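Local coordinates for beta-N-acetylhexosaminidase (Beutenbergia cavernae, PDB 5BU9), which probably hydrolyses terminal non-reducing N-acetyl-D-hexosamine residues from N-acetyl-beta-D-hexosaminides, as a member of glycosyl hydrolase family 3, at residues N39-G44 against L75-Q80; T109-A114 against F170-R175; M134-S139 against V214-A219. One frame throughout, in Å; residues are numbered along the deposited sequence.

Contact 1. Residues N39-G44 against L75-Q80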
ATOM      1  N   ASN A  39       3.288  -9.513  -7.283  1.00 31.50           N
ATOM      2  CA  ASN A  39       3.913  -8.476  -6.490  1.00 27.42           C
ATOM      3  C   ASN A  39       4.254  -9.025  -5.117  1.00 39.34           C
ATOM      4  O   ASN A  39       3.557  -9.897  -4.622  1.00 33.33           O
ATOM      5  CB  ASN A  39       3.000  -7.261  -6.346  1.00 28.31           C
ATOM      6  CG  ASN A  39       2.387  -6.830  -7.662  1.00 31.43           C
ATOM      7  OD1 ASN A  39       3.059  -6.262  -8.513  1.00 30.00           O
ATOM      8  ND2 ASN A  39       1.093  -7.105  -7.833  1.00 29.49           N
ATOM      9  N   VAL A  40       5.320  -8.499  -4.504  1.00 35.82           N
ATOM     10  CA  VAL A  40       5.723  -8.930  -3.181  1.00 34.33           C
ATOM     11  C   VAL A  40       5.979  -7.754  -2.250  1.00 33.85           C
ATOM     12  O   VAL A  40       6.153  -6.611  -2.668  1.00 35.04           O
ATOM     13  CB  VAL A  40       6.955  -9.843  -3.245  1.00 30.95           C
ATOM     14  CG1 VAL A  40       6.629 -11.108  -4.003  1.00 28.18           C
ATOM     15  CG2 VAL A  40       8.090  -9.131  -3.917  1.00 28.15           C
ATOM     16  N   PHE A  41       5.988  -8.069  -0.969  1.00 27.18           N
ATOM     17  CA  PHE A  41       6.145  -7.087   0.065  1.00 34.68           C
ATOM     18  C   PHE A  41       7.095  -7.663   1.112  1.00 42.60           C
ATOM     19  O   PHE A  41       6.879  -8.762   1.595  1.00 29.66           O
ATOM     20  CB  PHE A  41       4.791  -6.743   0.694  1.00 27.44           C
ATOM     21  CG  PHE A  41       4.903  -5.925   1.930  1.00 36.85           C
ATOM     22  CD1 PHE A  41       5.032  -4.547   1.852  1.00 31.33           C
ATOM     23  CD2 PHE A  41       4.916  -6.529   3.183  1.00 30.84           C
ATOM     24  CE1 PHE A  41       5.155  -3.778   3.020  1.00 32.64           C
ATOM     25  CE2 PHE A  41       5.026  -5.774   4.345  1.00 49.20           C
ATOM     26  CZ  PHE A  41       5.154  -4.387   4.255  1.00 30.80           C
ATOM     27  N   LEU A  42       8.136  -6.931   1.475  1.00 37.95           N
ATOM     28  CA  LEU A  42       9.054  -7.397   2.535  1.00 31.63           C
ATOM     29  C   LEU A  42       8.606  -6.902   3.908  1.00 42.23           C
ATOM     30  O   LEU A  42       8.552  -5.685   4.135  1.00 36.75           O
ATOM     31  CB  LEU A  42      10.486  -6.933   2.237  1.00 33.53           C
ATOM     32  CG  LEU A  42      11.275  -7.853   1.303  1.00 32.45           C
ATOM     33  CD1 LEU A  42      10.746  -7.860  -0.083  1.00 36.67           C
ATOM     34  CD2 LEU A  42      12.749  -7.461   1.301  1.00 33.47           C
ATOM     35  N   ALA A  43       8.295  -7.838   4.813  1.00 30.58           N
ATOM     36  CA  ALA A  43       7.620  -7.527   6.079  1.00 33.17           C
ATOM     37  C   ALA A  43       8.552  -7.628   7.267  1.00 34.83           C
ATOM     38  O   ALA A  43       9.614  -8.234   7.171  1.00 35.22           O
ATOM     39  CB  ALA A  43       6.442  -8.452   6.302  1.00 30.96           C
ATOM     40  N   GLY A  44       8.124  -7.064   8.394  1.00 35.43           N
ATOM     41  CA  GLY A  44       8.850  -7.165   9.653  1.00 34.29           C
ATOM     42  C   GLY A  44       9.834  -6.048   9.946  1.00 34.70           C
ATOM     43  O   GLY A  44       9.566  -4.892   9.639  1.00 47.81           O
ATOM     44  N   LEU A  75       6.401  -5.842  -8.669  1.00 33.16           N
ATOM     45  CA  LEU A  75       6.487  -4.717  -7.762  1.00 35.68           C
ATOM     46  C   LEU A  75       7.064  -5.306  -6.453  1.00 38.69           C
ATOM     47  O   LEU A  75       6.573  -6.325  -5.923  1.00 32.66           O
ATOM     48  CB  LEU A  75       5.120  -4.048  -7.549  1.00 27.77           C
ATOM     49  CG  LEU A  75       4.681  -3.164  -8.717  1.00 32.47           C
ATOM     50  CD1 LEU A  75       3.212  -2.803  -8.610  1.00 30.56           C
ATOM     51  CD2 LEU A  75       5.525  -1.887  -8.800  1.00 29.63           C
ATOM     52  N   VAL A  76       8.153  -4.711  -5.976  1.00 39.69           N
ATOM     53  CA  VAL A  76       8.794  -5.153  -4.746  1.00 30.75           C
ATOM     54  C   VAL A  76       8.691  -4.001  -3.755  1.00 35.29           C
ATOM     55  O   VAL A  76       9.353  -2.968  -3.906  1.00 47.37           O
ATOM     56  CB  VAL A  76      10.267  -5.552  -4.967  1.00 39.43           C
ATOM     57  CG1 VAL A  76      10.804  -6.157  -3.716  1.00 28.67           C
ATOM     58  CG2 VAL A  76      10.415  -6.493  -6.143  1.00 29.32           C
ATOM     59  N   ALA A  77       7.839  -4.176  -2.764  1.00 29.41           N
ATOM     60  CA  ALA A  77       7.497  -3.108  -1.852  1.00 33.09           C
ATOM     61  C   ALA A  77       8.005  -3.406  -0.481  1.00 38.96           C
ATOM     62  O   ALA A  77       8.202  -4.576  -0.137  1.00 32.69           O
ATOM     63  CB  ALA A  77       5.963  -2.932  -1.796  1.00 26.89           C
ATOM     64  N   THR A  78       8.186  -2.364   0.326  1.00 31.95           N
ATOM     65  CA  THR A  78       8.313  -2.563   1.770  1.00 30.89           C
ATOM     66  C   THR A  78       7.741  -1.324   2.465  1.00 26.80           C
ATOM     67  O   THR A  78       7.318  -0.372   1.807  1.00 31.32           O
ATOM     68  CB  THR A  78       9.783  -2.846   2.223  1.00 30.00           C
ATOM     69  OG1 THR A  78       9.789  -3.180   3.609  1.00 36.61           O
ATOM     70  CG2 THR A  78      10.658  -1.636   2.037  1.00 29.18           C
ATOM     71  N   ASP A  79       7.695  -1.364   3.788  1.00 28.18           N
ATOM     72  CA  ASP A  79       7.281  -0.222   4.612  1.00 26.18           C
ATOM     73  C   ASP A  79       8.472   0.592   5.077  1.00 32.34           C
ATOM     74  O   ASP A  79       9.005   0.307   6.171  1.00 35.21           O
ATOM     75  CB  ASP A  79       6.527  -0.682   5.874  1.00 30.95           C
ATOM     76  CG  ASP A  79       5.034  -0.908   5.641  1.00 39.75           C
ATOM     77  OD1 ASP A  79       4.515  -0.639   4.526  1.00 53.14           O
ATOM     78  OD2 ASP A  79       4.375  -1.358   6.604  1.00 48.69           O
ATOM     79  N   GLN A  80       8.881   1.606   4.300  1.00 31.80           N
ATOM     80  CA  GLN A  80      10.049   2.403   4.699  1.00 36.42           C
ATOM     81  C   GLN A  80       9.604   3.854   4.921  1.00 44.36           C
ATOM     82  O   GLN A  80       9.938   4.729   4.150  1.00 32.17           O
ATOM     83  CB  GLN A  80      11.175   2.305   3.653  1.00 30.49           C
ATOM     84  CG  GLN A  80      12.584   2.735   4.162  1.00 38.42           C
ATOM     85  CD  GLN A  80      13.338   1.631   4.926  1.00 52.92           C
ATOM     86  OE1 GLN A  80      12.725   0.765   5.529  1.00 34.28           O
ATOM     87  NE2 GLN A  80      14.674   1.654   4.874  1.00 33.79           N
TER
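Phe41 lies beside Ala77 where two neighbouring parallel strands of the family 3 TIM barrel, 39-43 and 75-82, run together. The helix 50-61 lies between them in the chain, giving the beta-alpha-beta unit from which such barrels are built. Their axes come within 4.6 Å, and the short segments are inclined by only 22°. Backbone bonds pass alternately in both directions: Val40 N donates to Leu75 O at 2.9 Å, Ala77 N to Val40 O, and Leu42 N to Ala77 O.

Phe41 has the most surface buried here. Its CG lies anti to the backbone N (chi1 169°), beside the carbonyl carbon, and the ring beyond it reaches over to Thr78 CA and the carboxylate of Asp79. Its CD1 touches Ala77 CB at 4.1 Å, a methyl being small enough to lie beside the ring on the same sheet face. Farther out, CE1 comes 3.5 Å from Asp79 OD1, which lies at the ring edge, near its plane, where aromatic C-H groups suit an oxygen. Asp79 OD1 is also hydrogen-bonded to a bound glycerol, probably from the crystallisation liquor; such a molecule is consistent with a pocket at the C-terminal ends of the strands, where TIM barrels carry their active sites.

Leu75, on the same face as Phe41, lies side by side with Asn39 and against its amide oxygen: Leu75 CB is 3.2 Å from Asn39 OD1. That oxygen is hydrogen-bonded to Lys337, and the bond it takes from Leu75 N is weak. On the other face, Val40 CG2 and Leu42 CD1 both meet Val76 CG1, forming a branched aliphatic surface against helix 50-61. Thr78 OG1 reaches across and donates to Leu42 O over 2.8 Å, tilted 20° from the carbonyl plane.

Contact 2. Residues T109-A114 against F170-R175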
ATOM      1  N   THR A 109      15.090  20.075   1.849  1.00 58.15           N
ATOM      2  CA  THR A 109      15.983  19.220   2.625  1.00 56.47           C
ATOM      3  C   THR A 109      15.438  17.786   2.729  1.00 46.99           C
ATOM      4  O   THR A 109      16.186  16.819   2.617  1.00 66.88           O
ATOM      5  CB  THR A 109      16.193  19.786   4.045  1.00 51.49           C
ATOM      6  OG1 THR A 109      16.665  21.135   3.965  1.00 64.13           O
ATOM      7  CG2 THR A 109      17.190  18.935   4.817  1.00 47.62           C
ATOM      8  N   LEU A 110      14.132  17.671   2.949  1.00 43.90           N
ATOM      9  CA  LEU A 110      13.451  16.382   3.055  1.00 41.40           C
ATOM     10  C   LEU A 110      13.540  15.628   1.749  1.00 47.03           C
ATOM     11  O   LEU A 110      13.799  14.433   1.754  1.00 49.11           O
ATOM     12  CB  LEU A 110      11.987  16.568   3.445  1.00 40.39           C
ATOM     13  CG  LEU A 110      11.090  15.319   3.506  1.00 46.94           C
ATOM     14  CD1 LEU A 110      11.744  14.190   4.340  1.00 39.10           C
ATOM     15  CD2 LEU A 110       9.757  15.703   4.097  1.00 37.76           C
ATOM     16  N   GLN A 111      13.331  16.336   0.638  1.00 41.87           N
ATOM     17  CA  GLN A 111      13.429  15.739  -0.686  1.00 50.25           C
ATOM     18  C   GLN A 111      14.844  15.200  -0.949  1.00 69.02           C
ATOM     19  O   GLN A 111      15.016  14.103  -1.497  1.00 48.66           O
ATOM     20  CB  GLN A 111      13.040  16.744  -1.773  1.00 45.85           C
ATOM     21  CG  GLN A 111      13.183  16.134  -3.173  1.00 43.89           C
ATOM     22  CD  GLN A 111      12.543  16.960  -4.279  1.00 66.49           C
ATOM     23  OE1 GLN A 111      11.733  17.857  -4.033  1.00 45.55           O
ATOM     24  NE2 GLN A 111      12.892  16.633  -5.515  1.00 49.07           N
ATOM     25  N   ALA A 112      15.857  15.965  -0.547  1.00 48.59           N
ATOM     26  CA  ALA A 112      17.246  15.513  -0.680  1.00 45.17           C
ATOM     27  C   ALA A 112      17.507  14.273   0.184  1.00 74.29           C
ATOM     28  O   ALA A 112      18.090  13.304  -0.281  1.00 53.21           O
ATOM     29  CB  ALA A 112      18.218  16.630  -0.313  1.00 46.69           C
ATOM     30  N   ASP A 113      17.070  14.296   1.439  1.00 52.19           N
ATOM     31  CA  ASP A 113      17.266  13.134   2.300  1.00 54.15           C
ATOM     32  C   ASP A 113      16.473  11.933   1.769  1.00 47.10           C
ATOM     33  O   ASP A 113      16.934  10.796   1.849  1.00 51.06           O
ATOM     34  CB  ASP A 113      16.878  13.449   3.750  1.00 41.45           C
ATOM     35  CG  ASP A 113      17.832  14.467   4.413  1.00 49.01           C
ATOM     36  OD1 ASP A 113      18.961  14.694   3.911  1.00 58.31           O
ATOM     37  OD2 ASP A 113      17.444  15.035   5.451  1.00 63.15           O
ATOM     38  N   ALA A 114      15.304  12.172   1.186  1.00 41.15           N
ATOM     39  CA  ALA A 114      14.477  11.043   0.735  1.00 53.91           C
ATOM     40  C   ALA A 114      15.062  10.455  -0.532  1.00 38.09           C
ATOM     41  O   ALA A 114      14.839   9.292  -0.827  1.00 43.92           O
ATOM     42  CB  ALA A 114      13.056  11.454   0.500  1.00 40.18           C
ATOM     43  N   PHE A 170       8.914  14.072  -0.057  1.00 40.58           N
ATOM     44  CA  PHE A 170       9.396  12.708   0.203  1.00 59.44           C
ATOM     45  C   PHE A 170       9.196  11.863  -1.057  1.00 39.91           C
ATOM     46  O   PHE A 170      10.114  11.203  -1.511  1.00 38.89           O
ATOM     47  CB  PHE A 170       8.666  12.135   1.442  1.00 38.07           C
ATOM     48  CG  PHE A 170       8.965  10.677   1.778  1.00 47.64           C
ATOM     49  CD1 PHE A 170       8.300   9.638   1.129  1.00 35.45           C
ATOM     50  CD2 PHE A 170       9.815  10.356   2.829  1.00 38.70           C
ATOM     51  CE1 PHE A 170       8.523   8.318   1.474  1.00 36.58           C
ATOM     52  CE2 PHE A 170      10.035   9.036   3.180  1.00 35.55           C
ATOM     53  CZ  PHE A 170       9.387   8.007   2.495  1.00 34.29           C
ATOM     54  N   SER A 171       8.004  11.933  -1.633  1.00 39.31           N
ATOM     55  CA  SER A 171       7.682  11.193  -2.848  1.00 50.27           C
ATOM     56  C   SER A 171       8.638  11.578  -3.972  1.00 46.56           C
ATOM     57  O   SER A 171       9.176  10.712  -4.666  1.00 44.30           O
ATOM     58  CB  SER A 171       6.216  11.454  -3.282  1.00 37.25           C
ATOM     59  OG  SER A 171       5.282  10.844  -2.410  1.00 41.92           O
ATOM     60  N   ALA A 172       8.856  12.880  -4.141  1.00 46.03           N
ATOM     61  CA  ALA A 172       9.723  13.374  -5.217  1.00 42.22           C
ATOM     62  C   ALA A 172      11.156  12.809  -5.144  1.00 43.96           C
ATOM     63  O   ALA A 172      11.720  12.415  -6.170  1.00 54.73           O
ATOM     64  CB  ALA A 172       9.746  14.883  -5.214  1.00 43.79           C
ATOM     65  N   GLY A 173      11.741  12.757  -3.946  1.00 49.34           N
ATOM     66  CA  GLY A 173      13.085  12.219  -3.787  1.00 50.68           C
ATOM     67  C   GLY A 173      13.129  10.715  -4.020  1.00 41.47           C
ATOM     68  O   GLY A 173      14.074  10.158  -4.571  1.00 54.12           O
HETATM   69  N   MSE A 174      12.068  10.068  -3.583  1.00 41.20           N
HETATM   70  CA  MSE A 174      11.898   8.649  -3.737  1.00 46.23           C
HETATM   71  C   MSE A 174      11.881   8.329  -5.240  1.00 52.57           C
HETATM   72  O   MSE A 174      12.696   7.524  -5.707  1.00 38.90           O
HETATM   73  CB  MSE A 174      10.609   8.217  -3.003  1.00 39.12           C
HETATM   74  CG  MSE A 174      10.572   6.774  -2.533  1.00 75.74           C
HETATM   75 SE   MSE A 174      11.656   6.322  -0.979  0.82 49.96          SE
HETATM   76  CE  MSE A 174      11.661   8.071  -0.156  1.00103.99           C
ATOM     77  N   ARG A 175      10.998   8.999  -5.997  1.00 40.57           N
ATOM     78  CA  ARG A 175      10.920   8.835  -7.450  1.00 39.73           C
ATOM     79  C   ARG A 175      12.249   9.174  -8.125  1.00 53.78           C
ATOM     80  O   ARG A 175      12.622   8.506  -9.076  1.00 43.12           O
ATOM     81  CB  ARG A 175       9.818   9.713  -8.056  1.00 54.10           C
ATOM     82  CG  ARG A 175       8.417   9.334  -7.627  1.00 81.81           C
ATOM     83  CD  ARG A 175       7.283   9.987  -8.463  1.00 44.82           C
ATOM     84  NE  ARG A 175       6.026   9.683  -7.782  1.00 61.29           N
ATOM     85  CZ  ARG A 175       5.337  10.557  -7.057  1.00 87.24           C
ATOM     86  NH1 ARG A 175       5.752  11.815  -6.975  1.00 49.41           N
ATOM     87  NH2 ARG A 175       4.224  10.181  -6.436  1.00 78.27           N
TER
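The carbonyl oxygen of Gln111 is approached by two groups: the hydroxyl of Thr115, one turn on, is hydrogen-bonded to it, and from the neighbouring helix Gly173 brings its CA to within 3.5 Å of Gln111 O. The second is a CA-H...O contact with an angle of 143° at the hydrogen. It marks a close helix-helix crossing in the outer layer of the TIM barrel, where helices 107-123 and 160-176 flank strand 128-129 along the chain. The segment axes approach to 7.2 Å and cross at -34°. Glycine suits so short a spacing: a CB on Gly173 would fall only 2.3 Å from Gln111 O.

Ala172 and Ala114, both small, point their CB atoms at the partner helix. Ala172 CB rests against the amide of Gln111, 3.6 Å from its CD. Gln111 gets there because its CG is anti to the backbone N (chi1 178°) and the chain then runs extended, so that its aliphatic CG passes beside Gly173 and the amide ends against the methyl group.

Ala114 has the most surface buried by the contact. Its CB touches Phe170 O at 3.6 Å and the ring at CD2, so a single methyl meets both backbone and ring. Met174, present as selenomethionine, bends at chi2 and chi3 and returns toward Phe170 on its own helix. Its CE stands 3.5 Å above one face of the Phe170 ring, offset toward the rim. The same methyl carbon meets the neighbouring helix, with CE of Met174 3.7 Å from Ala114 CB.

Contact 3. Residues M134-S139 against V214-A219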
HETATM    1  N   MSE A 134      -0.041  10.335   4.307  1.00 29.21           N
HETATM    2  CA  MSE A 134      -0.628  11.656   4.124  1.00 32.19           C
HETATM    3  C   MSE A 134      -1.874  11.838   4.980  1.00 52.90           C
HETATM    4  O   MSE A 134      -2.676  12.740   4.737  1.00 37.95           O
HETATM    5  CB  MSE A 134      -0.940  11.897   2.653  1.00 29.65           C
HETATM    6  CG  MSE A 134       0.311  11.804   1.801  1.00 40.22           C
HETATM    7 SE   MSE A 134       0.109  12.630   0.057  0.72 44.78          SE
HETATM    8  CE  MSE A 134       0.369  14.492   0.606  1.00 40.73           C
ATOM      9  N   ASP A 135      -2.015  10.971   5.980  1.00 32.49           N
ATOM     10  CA  ASP A 135      -3.051  11.095   6.973  1.00 31.69           C
ATOM     11  C   ASP A 135      -2.810  12.407   7.687  1.00 52.20           C
ATOM     12  O   ASP A 135      -1.666  12.784   7.882  1.00 37.75           O
ATOM     13  CB  ASP A 135      -3.012   9.935   7.987  1.00 28.07           C
ATOM     14  CG  ASP A 135      -3.335   8.592   7.370  1.00 64.02           C
ATOM     15  OD1 ASP A 135      -4.341   8.483   6.616  1.00 35.86           O
ATOM     16  OD2 ASP A 135      -2.573   7.641   7.661  1.00 33.50           O
ATOM     17  N   VAL A 136      -3.867  13.101   8.084  1.00 41.41           N
ATOM     18  CA  VAL A 136      -3.695  14.322   8.858  1.00 30.65           C
ATOM     19  C   VAL A 136      -4.212  14.108  10.268  1.00 36.52           C
ATOM     20  O   VAL A 136      -5.353  13.710  10.438  1.00 42.14           O
ATOM     21  CB  VAL A 136      -4.399  15.506   8.182  1.00 35.61           C
ATOM     22  CG1 VAL A 136      -4.267  16.721   9.026  1.00 33.26           C
ATOM     23  CG2 VAL A 136      -3.781  15.775   6.835  1.00 40.05           C
ATOM     24  N   VAL A 137      -3.380  14.373  11.273  1.00 41.85           N
ATOM     25  CA  VAL A 137      -3.790  14.259  12.667  1.00 47.15           C
ATOM     26  C   VAL A 137      -4.333  15.647  13.053  1.00 38.69           C
ATOM     27  O   VAL A 137      -3.871  16.647  12.533  1.00 45.26           O
ATOM     28  CB  VAL A 137      -2.617  13.761  13.555  1.00 44.19           C
ATOM     29  CG1 VAL A 137      -2.957  13.785  15.026  1.00 35.75           C
ATOM     30  CG2 VAL A 137      -2.256  12.345  13.184  1.00 30.13           C
ATOM     31  N   ALA A 138      -5.327  15.708  13.939  1.00 42.80           N
ATOM     32  CA  ALA A 138      -6.071  16.959  14.165  1.00 48.53           C
ATOM     33  C   ALA A 138      -5.229  18.055  14.784  1.00 36.78           C
ATOM     34  O   ALA A 138      -5.381  19.219  14.432  1.00 56.91           O
ATOM     35  CB  ALA A 138      -7.288  16.702  15.051  1.00 39.10           C
ATOM     36  N   SER A 139      -4.363  17.657  15.724  1.00 47.04           N
ATOM     37  CA  SER A 139      -3.545  18.582  16.516  1.00 48.96           C
ATOM     38  C   SER A 139      -2.484  17.793  17.284  1.00 57.69           C
ATOM     39  O   SER A 139      -2.656  16.597  17.515  1.00 46.61           O
ATOM     40  CB  SER A 139      -4.409  19.376  17.491  1.00 42.02           C
ATOM     41  OG  SER A 139      -4.856  18.537  18.552  1.00 51.34           O
ATOM     42  N   VAL A 214      -8.459  14.411   3.309  1.00 36.03           N
ATOM     43  CA  VAL A 214      -8.867  14.273   1.914  1.00 39.16           C
ATOM     44  C   VAL A 214      -8.233  15.367   1.050  1.00 39.59           C
ATOM     45  O   VAL A 214      -7.804  15.097  -0.059  1.00 40.24           O
ATOM     46  CB  VAL A 214     -10.368  14.287   1.779  1.00 46.99           C
ATOM     47  CG1 VAL A 214     -10.755  14.094   0.318  1.00 32.84           C
ATOM     48  CG2 VAL A 214     -10.941  13.168   2.620  1.00 31.50           C
ATOM     49  N   GLN A 215      -8.136  16.587   1.568  1.00 40.81           N
ATOM     50  CA  GLN A 215      -7.415  17.644   0.857  1.00 40.05           C
ATOM     51  C   GLN A 215      -5.920  17.286   0.698  1.00 50.69           C
ATOM     52  O   GLN A 215      -5.308  17.549  -0.321  1.00 38.29           O
ATOM     53  CB  GLN A 215      -7.562  18.969   1.588  1.00 39.22           C
ATOM     54  CG  GLN A 215      -8.952  19.593   1.532  1.00 48.23           C
ATOM     55  CD  GLN A 215      -9.143  20.598   2.667  1.00 80.73           C
ATOM     56  OE1 GLN A 215      -8.198  21.296   3.058  1.00 75.10           O
ATOM     57  NE2 GLN A 215     -10.354  20.652   3.222  1.00 57.33           N
ATOM     58  N   ALA A 216      -5.328  16.667   1.707  1.00 36.40           N
ATOM     59  CA  ALA A 216      -3.933  16.240   1.590  1.00 45.66           C
ATOM     60  C   ALA A 216      -3.780  15.217   0.476  1.00 37.51           C
ATOM     61  O   ALA A 216      -2.835  15.300  -0.278  1.00 36.01           O
ATOM     62  CB  ALA A 216      -3.421  15.656   2.913  1.00 39.20           C
ATOM     63  N   PHE A 217      -4.703  14.241   0.401  1.00 33.86           N
ATOM     64  CA  PHE A 217      -4.574  13.166  -0.591  1.00 36.53           C
ATOM     65  C   PHE A 217      -4.724  13.759  -1.967  1.00 40.74           C
ATOM     66  O   PHE A 217      -3.983  13.376  -2.865  1.00 46.42           O
ATOM     67  CB  PHE A 217      -5.582  12.027  -0.355  1.00 31.39           C
ATOM     68  CG  PHE A 217      -5.216  11.154   0.810  1.00 30.14           C
ATOM     69  CD1 PHE A 217      -4.099  10.340   0.751  1.00 29.63           C
ATOM     70  CD2 PHE A 217      -5.931  11.201   1.982  1.00 30.65           C
ATOM     71  CE1 PHE A 217      -3.713   9.538   1.820  1.00 31.82           C
ATOM     72  CE2 PHE A 217      -5.562  10.398   3.078  1.00 39.26           C
ATOM     73  CZ  PHE A 217      -4.444   9.570   2.989  1.00 32.17           C
ATOM     74  N   ALA A 218      -5.661  14.701  -2.124  1.00 35.23           N
ATOM     75  CA  ALA A 218      -5.855  15.384  -3.409  1.00 36.71           C
ATOM     76  C   ALA A 218      -4.540  16.005  -3.855  1.00 38.09           C
ATOM     77  O   ALA A 218      -4.132  15.806  -4.999  1.00 45.46           O
ATOM     78  CB  ALA A 218      -6.968  16.439  -3.325  1.00 37.82           C
ATOM     79  N   ALA A 219      -3.849  16.705  -2.947  1.00 38.73           N
ATOM     80  CA  ALA A 219      -2.565  17.320  -3.290  1.00 44.74           C
ATOM     81  C   ALA A 219      -1.498  16.266  -3.655  1.00 50.61           C
ATOM     82  O   ALA A 219      -0.617  16.535  -4.464  1.00 55.41           O
ATOM     83  CB  ALA A 219      -2.071  18.192  -2.156  1.00 41.05           C
TER
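Ala216 of helix 212-222 is the first residue of its segment to meet the loop that follows barrel strand 128-129. Its CB points at the loop and fits against the backbone, 3.5 Å from Met134 O, while Val136 CG2 covers the same methyl at 3.9 Å. A small side chain suits this place because the loop backbone comes so near. The carbonyl of Ala216 is also touched: Met134, present as selenomethionine, bends at chi3 and sets its CE 3.4 Å from Ala216 O.

Phe217 comes next and has the largest share of the helix side, a little ahead of Ala216. Its CG is anti to the carbonyl carbon (chi1 -75°), and the ring beyond it extends toward the loop. Met134 CB packs on CE1 at 3.7 Å, and Met134 O lies over one face, offset toward the rim. Asp135 OD1 approaches in plane at the edge, 3.8 Å from CZ, with carboxylate and ring planes 77° apart. Phe186 meets the ring edge-to-face.

No hydrogen bond joins the two segments. Asp135 OD1 binds Leu189 N and OD2 binds His185 ND1. The Met134 backbone is bonded to Lys184, next to His185. Van der Waals packing therefore holds the contact, with oxygens against methyl and aromatic C-H groups, while hydrogen bonds tie Met134 and Asp135 to the end of strand 180-186 and the residues just after it.

Overall arrangement
All three contacts belong to one TIM-barrel domain. Contact 1 joins two strands of its wall and closes before the others open; the segments of contacts 2 and 3 alternate along the chain, 109-114, 134-139, 170-175, 214-219. Contact 2 pairs outer helices 107-123 and 160-176, and contact 3 sets the loop after strand 128-129 against helix 212-222. The centres of contacts 1 and 2 are about 19 Å apart, yet they touch, Gln80 O lying 3.7 Å from Phe170 CZ. Contacts 1 and 3 stay about 11 Å apart at nearest atoms. Helix 160-176 also touches Met134 and Val136, so wall, outer helices and loop pack into one continuous barrel.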